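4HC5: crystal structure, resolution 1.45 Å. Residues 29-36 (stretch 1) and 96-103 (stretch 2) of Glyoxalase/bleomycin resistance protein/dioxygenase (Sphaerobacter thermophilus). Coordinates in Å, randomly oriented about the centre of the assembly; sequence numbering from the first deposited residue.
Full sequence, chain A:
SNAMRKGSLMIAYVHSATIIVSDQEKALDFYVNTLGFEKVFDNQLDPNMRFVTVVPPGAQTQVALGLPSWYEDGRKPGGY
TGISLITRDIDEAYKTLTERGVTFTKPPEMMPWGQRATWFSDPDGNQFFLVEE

Stretch 1 29-36: DFYVNTLG
Stretch 2, residues 96-103: TLTERGVT

Two helix ends meet here, burying 263 Å² in total, with the CA atoms of Thr 34 and Arg 100 in register at 6.5 Å. Stretch 1 enters already helical at Asp 29, with a wider pi-type turn in which Leu 35 N bonds to Phe 30 O at 3.0 Å. Gly 36 follows with phi/psi 83/13, where a CB would jam against the carbonyl O of Leu 35.

Stretch 2 carries the last turn of a helix that began earlier, through Glu 99. Thr 96 makes no contact. Leu 97 (mt) starts sideways, but its end comes nearer: CD2 lies 3.8 Å from Leu 35 CD2 (mt) and 3.3 Å from Thr 34 O. Leu 35 starts away and its end also comes nearer, so two buried apolar chains meet methyl to methyl. Thr 98 and Glu 99 stay out of reach.

Arg 100 points toward stretch 1. Its extended chain (chi1 m, chi2 and chi3 t) carries NH2 to Thr 34 O, forming a 2.9 Å hydrogen bond. The oxygen sits at the guanidinium edge, near its plane. This is the single hydrogen bond across the contact. Gly 101 ends the helix in a Schellman motif at phi/psi 94/13; a CB would jam against the preceding carbonyl.

Val 102 (chi1 t, phi/psi -74/143) is buried. Its N bonds to Leu 97 O at 3.0 Å. Branched and apolar, it offers one methyl to two partners: CG2 packs 3.4 Å from Thr 34 CG2 (chi1 m) and 4.1 Å from Phe 30 CE1 (chi1 t). Phe 30 starts sideways, but its ring end comes nearer. Thr 103 makes no contact.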

# COMPACT_ATOMS: atom_id res chain seq x y z
N ASP A 29 10.22 3.69 15.98
CA ASP A 29 9.74 3.86 17.36
C ASP A 29 8.23 4.13 17.34
O ASP A 29 7.48 3.59 18.12
CB ASP A 29 10.48 4.98 18.04
CG ASP A 29 10.21 5.11 19.53
OD1 ASP A 29 9.95 4.13 20.28
OD2 ASP A 29 10.32 6.28 19.95
N PHE A 30 7.81 5.01 16.47
CA PHE A 30 6.43 5.42 16.38
C PHE A 30 5.52 4.20 15.99
O PHE A 30 4.52 3.89 16.63
CB PHE A 30 6.22 6.55 15.40
CG PHE A 30 4.78 6.95 15.29
CD1 PHE A 30 4.17 7.76 16.24
CD2 PHE A 30 4.02 6.55 14.23
CE1 PHE A 30 2.86 8.17 16.10
CE2 PHE A 30 2.72 6.90 14.11
CZ PHE A 30 2.13 7.72 15.04
N TYR A 31 5.84 3.58 14.87
CA TYR A 31 4.99 2.49 14.34
C TYR A 31 4.99 1.30 15.31
O TYR A 31 3.94 0.68 15.45
CB TYR A 31 5.38 2.05 12.89
CG TYR A 31 4.95 3.12 11.92
CD1 TYR A 31 3.68 3.05 11.37
CD2 TYR A 31 5.70 4.19 11.62
CE1 TYR A 31 3.16 4.07 10.57
CE2 TYR A 31 5.22 5.23 10.80
CZ TYR A 31 3.93 5.20 10.30
OH TYR A 31 3.38 6.21 9.55
N VAL A 32 6.13 0.95 15.90
CA VAL A 32 6.22 -0.20 16.77
C VAL A 32 5.62 0.17 18.18
O VAL A 32 4.69 -0.50 18.68
CB VAL A 32 7.66 -0.75 16.89
CG1 VAL A 32 7.76 -1.83 18.01
CG2 VAL A 32 8.10 -1.25 15.51
N ASN A 33 6.15 1.20 18.81
CA ASN A 33 5.78 1.48 20.21
C ASN A 33 4.50 2.24 20.40
O ASN A 33 3.85 2.16 21.41
CB ASN A 33 6.97 2.15 20.89
CG ASN A 33 8.11 1.21 20.95
OD1 ASN A 33 7.93 0.04 21.27
ND2 ASN A 33 9.30 1.70 20.59
N THR A 34 4.18 3.10 19.45
CA THR A 34 2.95 3.86 19.53
C THR A 34 1.76 3.15 18.85
O THR A 34 0.70 3.01 19.45
CB THR A 34 3.08 5.31 19.07
OG1 THR A 34 4.06 6.00 19.89
CG2 THR A 34 1.71 6.08 19.10
N LEU A 35 1.94 2.70 17.60
CA LEU A 35 0.87 2.01 16.88
C LEU A 35 0.76 0.53 17.13
O LEU A 35 -0.21 -0.10 16.74
CB LEU A 35 0.86 2.29 15.39
CG LEU A 35 0.73 3.75 14.93
CD1 LEU A 35 0.61 3.83 13.41
CD2 LEU A 35 -0.41 4.48 15.64
N GLY A 36 1.77 -0.04 17.72
CA GLY A 36 1.71 -1.48 18.02
C GLY A 36 2.07 -2.44 16.89
O GLY A 36 1.84 -3.66 16.98
N THR A 96 -6.74 5.25 23.33
CA THR A 96 -5.38 4.90 23.73
C THR A 96 -4.34 5.62 22.86
O THR A 96 -3.36 6.13 23.33
CB THR A 96 -5.20 3.42 23.67
OG1 THR A 96 -6.17 2.85 24.59
CG2 THR A 96 -3.77 2.97 23.95
N LEU A 97 -4.60 5.68 21.56
CA LEU A 97 -3.64 6.42 20.70
C LEU A 97 -3.55 7.91 21.03
O LEU A 97 -2.49 8.50 21.01
CB LEU A 97 -3.91 6.23 19.20
CG LEU A 97 -3.69 4.77 18.68
CD1 LEU A 97 -4.05 4.70 17.18
CD2 LEU A 97 -2.28 4.24 18.95
N THR A 98 -4.70 8.52 21.39
CA THR A 98 -4.67 9.93 21.85
C THR A 98 -3.81 10.06 23.13
O THR A 98 -3.02 10.97 23.25
CB THR A 98 -6.09 10.45 22.12
OG1 THR A 98 -6.76 10.52 20.86
CG2 THR A 98 -6.09 11.86 22.70
N GLU A 99 -4.00 9.16 24.08
CA GLU A 99 -3.18 9.11 25.34
C GLU A 99 -1.65 9.02 25.04
O GLU A 99 -0.84 9.61 25.69
CB GLU A 99 -3.59 7.95 26.22
CG GLU A 99 -4.93 8.06 26.91
CD GLU A 99 -5.34 6.77 27.64
OE1 GLU A 99 -4.51 5.83 27.75
OE2 GLU A 99 -6.53 6.72 28.08
N ARG A 100 -1.34 8.35 23.92
CA ARG A 100 0.02 8.05 23.49
C ARG A 100 0.61 9.19 22.65
O ARG A 100 1.75 9.13 22.21
CB ARG A 100 0.14 6.74 22.74
CG ARG A 100 -0.08 5.52 23.59
CD ARG A 100 0.03 4.25 22.80
NE ARG A 100 -0.31 3.08 23.57
CZ ARG A 100 -0.40 1.87 23.09
NH1 ARG A 100 -0.71 0.89 23.90
NH2 ARG A 100 -0.14 1.65 21.81
N GLY A 101 -0.21 10.20 22.44
CA GLY A 101 0.19 11.45 21.73
C GLY A 101 -0.06 11.56 20.26
O GLY A 101 0.41 12.47 19.59
N VAL A 102 -0.87 10.64 19.75
CA VAL A 102 -1.22 10.70 18.31
C VAL A 102 -2.18 11.83 18.08
O VAL A 102 -3.16 12.06 18.80
CB VAL A 102 -1.82 9.36 17.83
CG1 VAL A 102 -2.24 9.40 16.38
CG2 VAL A 102 -0.75 8.23 18.02
N THR A 103 -1.96 12.44 16.93
CA THR A 103 -2.84 13.50 16.37
C THR A 103 -3.91 12.98 15.49
O THR A 103 -3.61 12.46 14.44
CB THR A 103 -1.99 14.54 15.53
OG1 THR A 103 -0.98 15.09 16.40
CG2 THR A 103 -2.82 15.66 15.02